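Local structure of extracellular ligand-binding receptor (Verminephrobacter eiseniae, 4M88) at residues M263-V266 with Q267-F270; F287-E290 with G291-S294; E324-G328 with G329-D333. The protein probably binds an amino acid or a related small solute outside the cytoplasmic membrane and hands it to an ABC transporter. All coordinates share one frame; numbering follows the deposited sequence.

Contact 1: M263-V266 with Q267-F270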
HETATM    1  N   MSE A 263     -20.039  -4.506  -2.669  1.00 21.66           N
HETATM    2  CA  MSE A 263     -20.556  -5.233  -1.505  1.00 27.25           C
HETATM    3  C   MSE A 263     -20.728  -4.389  -0.233  1.00 25.46           C
HETATM    4  O   MSE A 263     -21.745  -4.488   0.455  1.00 28.78           O
HETATM    5  CB  MSE A 263     -19.624  -6.413  -1.224  1.00 34.46           C
HETATM    6  CG  MSE A 263     -19.861  -7.143   0.080  1.00 42.62           C
HETATM    7 SE   MSE A 263     -19.012  -8.892  -0.026  0.70132.05          SE
HETATM    8  CE  MSE A 263     -19.762  -9.432  -1.749  1.00 62.05           C
ATOM      9  N   LEU A 264     -19.723  -3.579   0.082  1.00 18.01           N
ATOM     10  CA  LEU A 264     -19.716  -2.789   1.319  1.00 19.17           C
ATOM     11  C   LEU A 264     -20.113  -1.333   1.089  1.00 19.03           C
ATOM     12  O   LEU A 264     -19.911  -0.797   0.003  1.00 18.96           O
ATOM     13  CB  LEU A 264     -18.324  -2.806   1.951  1.00 21.33           C
ATOM     14  CG  LEU A 264     -17.709  -4.164   2.264  1.00 25.30           C
ATOM     15  CD1 LEU A 264     -16.323  -3.975   2.868  1.00 25.06           C
ATOM     16  CD2 LEU A 264     -18.611  -4.929   3.199  1.00 27.95           C
ATOM     17  N   PRO A 265     -20.677  -0.685   2.120  1.00 18.58           N
ATOM     18  CA  PRO A 265     -20.973   0.748   2.031  1.00 20.70           C
ATOM     19  C   PRO A 265     -19.740   1.566   1.648  1.00 18.13           C
ATOM     20  O   PRO A 265     -19.860   2.505   0.860  1.00 20.10           O
ATOM     21  CB  PRO A 265     -21.412   1.101   3.456  1.00 22.96           C
ATOM     22  CG  PRO A 265     -22.023  -0.154   3.969  1.00 22.72           C
ATOM     23  CD  PRO A 265     -21.223  -1.286   3.352  1.00 20.27           C
ATOM     24  N   VAL A 266     -18.567   1.210   2.168  1.00 15.60           N
ATOM     25  CA  VAL A 266     -17.373   2.010   1.884  1.00 13.63           C
ATOM     26  C   VAL A 266     -16.965   1.905   0.398  1.00 13.20           C
ATOM     27  O   VAL A 266     -16.447   2.864  -0.187  1.00 14.29           O
ATOM     28  CB  VAL A 266     -16.209   1.663   2.839  1.00 18.23           C
ATOM     29  CG1 VAL A 266     -15.752   0.221   2.645  1.00 18.81           C
ATOM     30  CG2 VAL A 266     -15.055   2.647   2.662  1.00 18.92           C
ATOM     31  N   GLN A 267     -17.210   0.750  -0.214  1.00 15.41           N
ATOM     32  CA  GLN A 267     -16.942   0.599  -1.643  1.00 17.15           C
ATOM     33  C   GLN A 267     -17.825   1.535  -2.459  1.00 14.31           C
ATOM     34  O   GLN A 267     -17.362   2.178  -3.405  1.00 17.11           O
ATOM     35  CB  GLN A 267     -17.134  -0.854  -2.079  1.00 16.71           C
ATOM     36  CG  GLN A 267     -15.998  -1.767  -1.620  1.00 15.86           C
ATOM     37  CD  GLN A 267     -16.375  -3.230  -1.679  1.00 19.61           C
ATOM     38  OE1 GLN A 267     -17.446  -3.621  -1.216  1.00 27.21           O
ATOM     39  NE2 GLN A 267     -15.497  -4.048  -2.255  1.00 17.52           N
ATOM     40  N   ARG A 268     -19.098   1.624  -2.087  1.00 16.60           N
ATOM     41  CA  ARG A 268     -20.031   2.465  -2.824  1.00 17.17           C
ATOM     42  C   ARG A 268     -19.746   3.953  -2.612  1.00 14.94           C
ATOM     43  O   ARG A 268     -19.859   4.752  -3.547  1.00 15.24           O
ATOM     44  CB  ARG A 268     -21.470   2.136  -2.435  1.00 20.73           C
ATOM     45  CG  ARG A 268     -21.885   0.729  -2.788  1.00 24.38           C
ATOM     46  CD  ARG A 268     -23.257   0.403  -2.200  1.00 29.96           C
ATOM     47  NE  ARG A 268     -23.249  -0.948  -1.652  1.00 40.74           N
ATOM     48  CZ  ARG A 268     -23.554  -1.258  -0.397  1.00 39.37           C
ATOM     49  NH1 ARG A 268     -23.930  -0.317   0.456  1.00 38.02           N
ATOM     50  NH2 ARG A 268     -23.499  -2.519  -0.003  1.00 44.48           N
ATOM     51  N   GLU A 269     -19.378   4.319  -1.387  1.00 15.25           N
ATOM     52  CA  GLU A 269     -19.020   5.703  -1.070  1.00 14.91           C
ATOM     53  C   GLU A 269     -17.736   6.147  -1.783  1.00 13.62           C
ATOM     54  O   GLU A 269     -17.638   7.279  -2.263  1.00 14.19           O
ATOM     55  CB  GLU A 269     -18.894   5.881   0.450  1.00 16.57           C
ATOM     56  CG  GLU A 269     -20.242   5.725   1.160  1.00 25.30           C
ATOM     57  CD  GLU A 269     -20.136   5.594   2.669  1.00 32.43           C
ATOM     58  OE1 GLU A 269     -19.069   5.178   3.175  1.00 29.07           O
ATOM     59  OE2 GLU A 269     -21.141   5.898   3.347  1.00 36.63           O
ATOM     60  N   PHE A 270     -16.754   5.253  -1.840  1.00 13.45           N
ATOM     61  CA  PHE A 270     -15.546   5.500  -2.602  1.00 12.58           C
ATOM     62  C   PHE A 270     -15.902   5.682  -4.077  1.00 15.89           C
ATOM     63  O   PHE A 270     -15.466   6.629  -4.712  1.00 13.24           O
ATOM     64  CB  PHE A 270     -14.571   4.332  -2.424  1.00 12.11           C
ATOM     65  CG  PHE A 270     -13.512   4.253  -3.492  1.00 11.77           C
ATOM     66  CD1 PHE A 270     -12.490   5.198  -3.553  1.00 11.62           C
ATOM     67  CD2 PHE A 270     -13.522   3.214  -4.420  1.00 11.82           C
ATOM     68  CE1 PHE A 270     -11.505   5.124  -4.540  1.00 16.23           C
ATOM     69  CE2 PHE A 270     -12.547   3.131  -5.405  1.00 15.33           C
ATOM     70  CZ  PHE A 270     -11.533   4.087  -5.464  1.00 13.51           C
TER
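From the loop at M263 and L264 the backbone winds into helix 265-277, and its first regular turns are closed by E269 N on P265 O and F270 N on V266 O, both at 2.9 Å. L264 stands at the N-cap, just ahead of the first helical residue, and its carbonyl O takes only weak bonds from Q267 N and R268 N. The stronger grip runs the other way: Q267 OE1 accepts L264 N at 2.6 Å, with the donor in the carbonyl plane and an N-H...O angle of 163°. Q267 CG lies anti to its own carbonyl carbon (chi1 -74°), and the extended chain then carries the amide back past the start of the helix, where OE1 also lies 3.4 Å from L264 CB. This is one half of a capping box, the N3 side chain accepting the N-cap N-H; the reciprocal bond cannot form, because the N-cap residue is a leucine with no polar side chain. Glutamine suits the place because its other end can donate: NE2 bonds D258 O in the preceding loop, which fixes the amide's rotation. P265 fits the first helical position, where a residue lacking an N-H costs no helical bond and the ring restricts phi. R268 bends at chi3 and lays its guanidinium over L264 O, which sits 3.6 Å above the plane near its centre; NH1 comes to 3.5 Å from P265 CA, while NE bonds K262 O. On the next flank, E269 CG packs 3.3 Å from P265 O, and its carboxylate continues to a salt bridge with R296. V266 and F270 carry the apolar side, F270 edge-to-face with Y284, just before helix 286-303, and with Y292 on it.

Contact 2: F287-E290 with G291-S294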
ATOM      1  N   PHE A 287      -4.727   1.723  -5.269  1.00 13.71           N
ATOM      2  CA  PHE A 287      -4.085   2.944  -4.778  1.00 12.54           C
ATOM      3  C   PHE A 287      -5.061   4.109  -4.635  1.00 12.54           C
ATOM      4  O   PHE A 287      -4.943   4.906  -3.708  1.00 10.69           O
ATOM      5  CB  PHE A 287      -2.889   3.333  -5.639  1.00 16.94           C
ATOM      6  CG  PHE A 287      -1.670   2.503  -5.358  1.00 21.12           C
ATOM      7  CD1 PHE A 287      -1.277   2.265  -4.043  1.00 25.91           C
ATOM      8  CD2 PHE A 287      -0.957   1.918  -6.387  1.00 24.29           C
ATOM      9  CE1 PHE A 287      -0.164   1.470  -3.763  1.00 24.86           C
ATOM     10  CE2 PHE A 287       0.156   1.131  -6.118  1.00 20.69           C
ATOM     11  CZ  PHE A 287       0.553   0.910  -4.802  1.00 22.05           C
ATOM     12  N   GLN A 288      -6.019   4.217  -5.545  1.00 11.67           N
ATOM     13  CA  GLN A 288      -7.079   5.215  -5.377  1.00  9.69           C
ATOM     14  C   GLN A 288      -7.845   4.949  -4.087  1.00 11.73           C
ATOM     15  O   GLN A 288      -8.121   5.864  -3.323  1.00  9.79           O
ATOM     16  CB  GLN A 288      -8.029   5.201  -6.579  1.00 11.18           C
ATOM     17  CG  GLN A 288      -7.359   5.767  -7.828  1.00 11.67           C
ATOM     18  CD  GLN A 288      -8.097   5.456  -9.096  1.00 17.98           C
ATOM     19  OE1 GLN A 288      -8.947   4.573  -9.125  1.00 15.96           O
ATOM     20  NE2 GLN A 288      -7.769   6.182 -10.170  1.00 17.43           N
ATOM     21  N   LEU A 289      -8.186   3.692  -3.838  1.00 10.01           N
ATOM     22  CA  LEU A 289      -8.951   3.368  -2.639  1.00 12.18           C
ATOM     23  C   LEU A 289      -8.119   3.608  -1.389  1.00 11.26           C
ATOM     24  O   LEU A 289      -8.633   4.082  -0.382  1.00 11.89           O
ATOM     25  CB  LEU A 289      -9.481   1.929  -2.691  1.00 12.15           C
ATOM     26  CG  LEU A 289     -10.237   1.455  -1.449  1.00 12.10           C
ATOM     27  CD1 LEU A 289     -11.408   2.374  -1.145  1.00 13.60           C
ATOM     28  CD2 LEU A 289     -10.743   0.038  -1.671  1.00 15.24           C
ATOM     29  N   GLU A 290      -6.826   3.302  -1.460  1.00 10.21           N
ATOM     30  CA  GLU A 290      -5.926   3.534  -0.332  1.00  9.75           C
ATOM     31  C   GLU A 290      -5.841   5.015  -0.001  1.00 10.43           C
ATOM     32  O   GLU A 290      -5.828   5.395   1.174  1.00 11.07           O
ATOM     33  CB  GLU A 290      -4.524   2.997  -0.642  1.00 15.34           C
ATOM     34  CG  GLU A 290      -3.565   3.093   0.534  1.00 17.86           C
ATOM     35  CD  GLU A 290      -2.490   2.012   0.511  1.00 23.95           C
ATOM     36  OE1 GLU A 290      -2.301   1.352  -0.545  1.00 22.82           O
ATOM     37  OE2 GLU A 290      -1.839   1.808   1.560  1.00 21.08           O
ATOM     38  N   GLY A 291      -5.779   5.853  -1.031  1.00 10.36           N
ATOM     39  CA  GLY A 291      -5.689   7.291  -0.806  1.00  8.41           C
ATOM     40  C   GLY A 291      -6.986   7.801  -0.201  1.00 12.50           C
ATOM     41  O   GLY A 291      -6.989   8.611   0.719  1.00 12.49           O
ATOM     42  N   TYR A 292      -8.100   7.301  -0.711  1.00  8.74           N
ATOM     43  CA  TYR A 292      -9.406   7.676  -0.188  1.00 10.50           C
ATOM     44  C   TYR A 292      -9.541   7.295   1.292  1.00 11.30           C
ATOM     45  O   TYR A 292      -9.966   8.108   2.115  1.00 10.83           O
ATOM     46  CB  TYR A 292     -10.493   7.032  -1.042  1.00  9.80           C
ATOM     47  CG  TYR A 292     -11.903   7.226  -0.519  1.00  9.74           C
ATOM     48  CD1 TYR A 292     -12.658   8.317  -0.912  1.00 11.21           C
ATOM     49  CD2 TYR A 292     -12.468   6.316   0.378  1.00 10.32           C
ATOM     50  CE1 TYR A 292     -13.954   8.499  -0.442  1.00 11.72           C
ATOM     51  CE2 TYR A 292     -13.760   6.488   0.860  1.00 12.93           C
ATOM     52  CZ  TYR A 292     -14.491   7.586   0.454  1.00 13.61           C
ATOM     53  OH  TYR A 292     -15.767   7.765   0.927  1.00 14.81           O
ATOM     54  N   LEU A 293      -9.170   6.068   1.636  1.00  8.64           N
ATOM     55  CA  LEU A 293      -9.315   5.600   3.022  1.00  8.97           C
ATOM     56  C   LEU A 293      -8.328   6.280   3.968  1.00 11.06           C
ATOM     57  O   LEU A 293      -8.629   6.488   5.153  1.00 13.64           O
ATOM     58  CB  LEU A 293      -9.167   4.076   3.106  1.00  9.66           C
ATOM     59  CG  LEU A 293     -10.354   3.300   2.528  1.00 14.39           C
ATOM     60  CD1 LEU A 293     -10.088   1.800   2.462  1.00 17.72           C
ATOM     61  CD2 LEU A 293     -11.623   3.574   3.327  1.00 18.55           C
ATOM     62  N   SER A 294      -7.153   6.624   3.453  1.00 10.99           N
ATOM     63  CA  SER A 294      -6.157   7.276   4.290  1.00 11.09           C
ATOM     64  C   SER A 294      -6.667   8.661   4.661  1.00 14.12           C
ATOM     65  O   SER A 294      -6.601   9.067   5.825  1.00 14.57           O
ATOM     66  CB  SER A 294      -4.802   7.345   3.590  1.00 15.40           C
ATOM     67  OG  SER A 294      -4.282   6.046   3.383  1.00 18.60           O
TER
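Two successive turns of helix 286-303, in a stretch buried within this two-domain periplasmic-binding-protein fold, meet here through i to i+4 bonds. G291 N, Y292 N and L293 N bond F287 O, Q288 O and L289 O in turn, at 2.9 to 3.0 Å. E290 O is gripped twice: S294 N reaches it at 2.9 Å and S294 OG at 2.8 Å, from opposite faces of the carbonyl plane. Serine can do this because OG lies beside its own backbone N (chi1 -65°), within reach of the carbonyl one turn back; its small polar group is thereby satisfied in a buried place. On another flank L289 and L293 form an apolar ridge, their CD1 atoms 3.9 Å apart as the two side chains cross. L289 CD1 also comes within 4.4 Å of Y292 CD2, obliquely to the ring. L289 holds CG anti to the backbone N (chi1 177°), which, with chi2 at 57°, brings CD1 toward L293. The polar ends look outward to other elements: E290 OE1 makes a salt bridge to R122 and OE2 a hydrogen bond to N102, while Q288 NE2 bonds Q26 and Y292 OH bonds Q34. The helix packs against both helix 265-277, where M274 and A273 meet Q288 and Y292, and helix 18-37, where D20 and L24 meet F287 and E290.

Contact 3: E324-G328 with G329-D333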
ATOM      1  N   GLU A 324     -12.166   1.330  18.200  1.00 17.42           N
ATOM      2  CA  GLU A 324     -12.482   0.808  16.874  1.00 23.17           C
ATOM      3  C   GLU A 324     -13.503   1.677  16.154  1.00 23.30           C
ATOM      4  O   GLU A 324     -14.571   1.973  16.691  1.00 27.30           O
ATOM      5  CB  GLU A 324     -13.044  -0.611  16.967  1.00 32.86           C
ATOM      6  CG  GLU A 324     -12.002  -1.708  16.974  1.00 46.08           C
ATOM      7  CD  GLU A 324     -12.540  -3.035  16.476  1.00 51.30           C
ATOM      8  OE1 GLU A 324     -13.448  -3.025  15.615  1.00 50.78           O
ATOM      9  OE2 GLU A 324     -12.047  -4.081  16.948  1.00 54.55           O
ATOM     10  N   ILE A 325     -13.185   2.066  14.927  1.00 20.73           N
ATOM     11  CA  ILE A 325     -14.166   2.742  14.107  1.00 23.72           C
ATOM     12  C   ILE A 325     -14.506   1.867  12.911  1.00 24.11           C
ATOM     13  O   ILE A 325     -13.695   1.052  12.454  1.00 22.33           O
ATOM     14  CB  ILE A 325     -13.683   4.123  13.650  1.00 22.89           C
ATOM     15  CG1 ILE A 325     -12.420   3.994  12.808  1.00 19.57           C
ATOM     16  CG2 ILE A 325     -13.455   5.045  14.862  1.00 26.47           C
ATOM     17  CD1 ILE A 325     -12.077   5.265  12.064  1.00 21.70           C
ATOM     18  N   ASP A 326     -15.730   2.022  12.430  1.00 20.67           N
ATOM     19  CA  ASP A 326     -16.192   1.284  11.271  1.00 17.58           C
ATOM     20  C   ASP A 326     -16.411   2.285  10.134  1.00 19.79           C
ATOM     21  O   ASP A 326     -17.376   3.061  10.160  1.00 23.51           O
ATOM     22  CB  ASP A 326     -17.500   0.563  11.626  1.00 22.04           C
ATOM     23  CG  ASP A 326     -18.039  -0.268  10.481  1.00 33.67           C
ATOM     24  OD1 ASP A 326     -17.310  -0.438   9.485  1.00 33.98           O
ATOM     25  OD2 ASP A 326     -19.185  -0.759  10.585  1.00 40.14           O
ATOM     26  N   ILE A 327     -15.514   2.275   9.149  1.00 19.49           N
ATOM     27  CA  ILE A 327     -15.660   3.132   7.976  1.00 20.36           C
ATOM     28  C   ILE A 327     -16.359   2.362   6.862  1.00 16.68           C
ATOM     29  O   ILE A 327     -15.704   1.718   6.047  1.00 17.40           O
ATOM     30  CB  ILE A 327     -14.291   3.635   7.467  1.00 21.30           C
ATOM     31  CG1 ILE A 327     -13.505   4.291   8.601  1.00 21.54           C
ATOM     32  CG2 ILE A 327     -14.470   4.629   6.317  1.00 25.59           C
ATOM     33  CD1 ILE A 327     -12.079   4.690   8.190  1.00 24.98           C
ATOM     34  N   GLY A 328     -17.689   2.413   6.850  1.00 20.92           N
ATOM     35  CA  GLY A 328     -18.485   1.723   5.844  1.00 21.49           C
ATOM     36  C   GLY A 328     -18.169   0.247   5.665  1.00 18.59           C
ATOM     37  O   GLY A 328     -18.272  -0.291   4.566  1.00 18.06           O
ATOM     38  N   GLY A 329     -17.783  -0.421   6.747  1.00 19.62           N
ATOM     39  CA  GLY A 329     -17.459  -1.833   6.651  1.00 20.79           C
ATOM     40  C   GLY A 329     -15.985  -2.133   6.762  1.00 21.42           C
ATOM     41  O   GLY A 329     -15.599  -3.288   6.953  1.00 26.68           O
ATOM     42  N   PHE A 330     -15.152  -1.104   6.618  1.00 19.14           N
ATOM     43  CA  PHE A 330     -13.714  -1.256   6.802  1.00 13.61           C
ATOM     44  C   PHE A 330     -13.368  -0.750   8.192  1.00 21.57           C
ATOM     45  O   PHE A 330     -13.601   0.424   8.515  1.00 18.90           O
ATOM     46  CB  PHE A 330     -12.939  -0.479   5.733  1.00 13.56           C
ATOM     47  CG  PHE A 330     -11.443  -0.632   5.835  1.00 15.50           C
ATOM     48  CD1 PHE A 330     -10.825  -1.815   5.435  1.00 15.81           C
ATOM     49  CD2 PHE A 330     -10.657   0.403   6.330  1.00 17.89           C
ATOM     50  CE1 PHE A 330      -9.452  -1.968   5.534  1.00 16.92           C
ATOM     51  CE2 PHE A 330      -9.277   0.261   6.427  1.00 19.53           C
ATOM     52  CZ  PHE A 330      -8.676  -0.931   6.028  1.00 14.45           C
ATOM     53  N   HIS A 331     -12.840  -1.641   9.025  1.00 13.66           N
ATOM     54  CA  HIS A 331     -12.594  -1.322  10.424  1.00 14.00           C
ATOM     55  C   HIS A 331     -11.153  -0.898  10.630  1.00 13.04           C
ATOM     56  O   HIS A 331     -10.244  -1.402   9.968  1.00 16.57           O
ATOM     57  CB  HIS A 331     -12.870  -2.537  11.307  1.00 21.30           C
ATOM     58  CG  HIS A 331     -14.284  -3.016  11.253  1.00 30.91           C
ATOM     59  ND1 HIS A 331     -15.127  -2.976  12.342  1.00 37.97           N
ATOM     60  CD2 HIS A 331     -15.001  -3.561  10.242  1.00 34.32           C
ATOM     61  CE1 HIS A 331     -16.304  -3.470  12.002  1.00 40.04           C
ATOM     62  NE2 HIS A 331     -16.253  -3.832  10.734  1.00 34.16           N
ATOM     63  N   LEU A 332     -10.958   0.028  11.565  1.00 13.81           N
ATOM     64  CA  LEU A 332      -9.635   0.470  11.972  1.00 12.63           C
ATOM     65  C   LEU A 332      -9.641   0.648  13.471  1.00 14.85           C
ATOM     66  O   LEU A 332     -10.628   1.114  14.046  1.00 16.88           O
ATOM     67  CB  LEU A 332      -9.292   1.821  11.348  1.00 14.75           C
ATOM     68  CG  LEU A 332      -8.832   1.830   9.896  1.00 19.30           C
ATOM     69  CD1 LEU A 332      -8.660   3.264   9.447  1.00 23.54           C
ATOM     70  CD2 LEU A 332      -7.522   1.089   9.760  1.00 16.24           C
ATOM     71  N   ASP A 333      -8.527   0.297  14.101  1.00 13.15           N
ATOM     72  CA  ASP A 333      -8.378   0.469  15.541  1.00 15.69           C
ATOM     73  C   ASP A 333      -6.913   0.736  15.845  1.00 14.35           C
ATOM     74  O   ASP A 333      -6.064  -0.107  15.554  1.00 15.84           O
ATOM     75  CB  ASP A 333      -8.816  -0.802  16.266  1.00 15.03           C
ATOM     76  CG  ASP A 333      -8.845  -0.638  17.784  1.00 25.52           C
ATOM     77  OD1 ASP A 333      -8.604   0.485  18.281  1.00 22.75           O
ATOM     78  OD2 ASP A 333      -9.128  -1.636  18.485  1.00 30.67           O
TER
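D326 carries CG anti to its backbone N (chi1 -178°), which swings the carboxylate toward the turn, while H331, with CG anti to its carbonyl carbon (chi1 -62°), sets one ring face against that carboxylate. D326 OD1 accepts G329 N at 2.8 Å on its syn side, in a somewhat bent bond tilted out of the carboxylate plane, and lies 3.8 Å above the H331 ring, offset toward the rim, the two stacked planes being only 11° apart. The backbone is a tight antiparallel hairpin: I325 N bonds L332 O at 2.9 Å, I327 N bonds F330 O at 2.7 Å, and a type I' turn links I327 to F330. Both turn residues are glycine, which accepts positive phi; at G329 a side chain would also collide with G328 O. On the face opposite D326 and H331, I325 CG1 lies 4.1 Å from L332 CB and I327 CD1 is 3.9 Å from L332 CD1; I327 and L332 continue onto T297 of helix 286-303. At the open end of the hairpin E324 CG packs 3.2 Å from D333 OD2, while D333 OD1 bonds S335. Replacing D333 by an alanine would probably leave the S335 hydroxyl without this partner and E324 CG with only CB beside it. E324 OE2 and D333 OD2 stand 4.1 Å apart, so these like charges are likely to raise each other's pKa slightly.

Along the chain the three contacts come in series: 263-270 opens helix 265-277, 287-294 lies in the next helix, 286-303, and 324-333 is the small hairpin that follows helix 312-321. Contacts 1 and 2, and likewise 1 and 3, have centres about 12 Å apart; 2 and 3 are about 14 Å apart, so the trio forms a compact cluster. V266 is the shared corner: its CG2 meets L293 CD2 of contact 2, and its N probably bonds G328 O of contact 3. L293 in turn touches I327 and F330. The hairpin turn therefore closes over the start of one helix and the flank of the next, joining pieces distant in sequence, probably within one lobe.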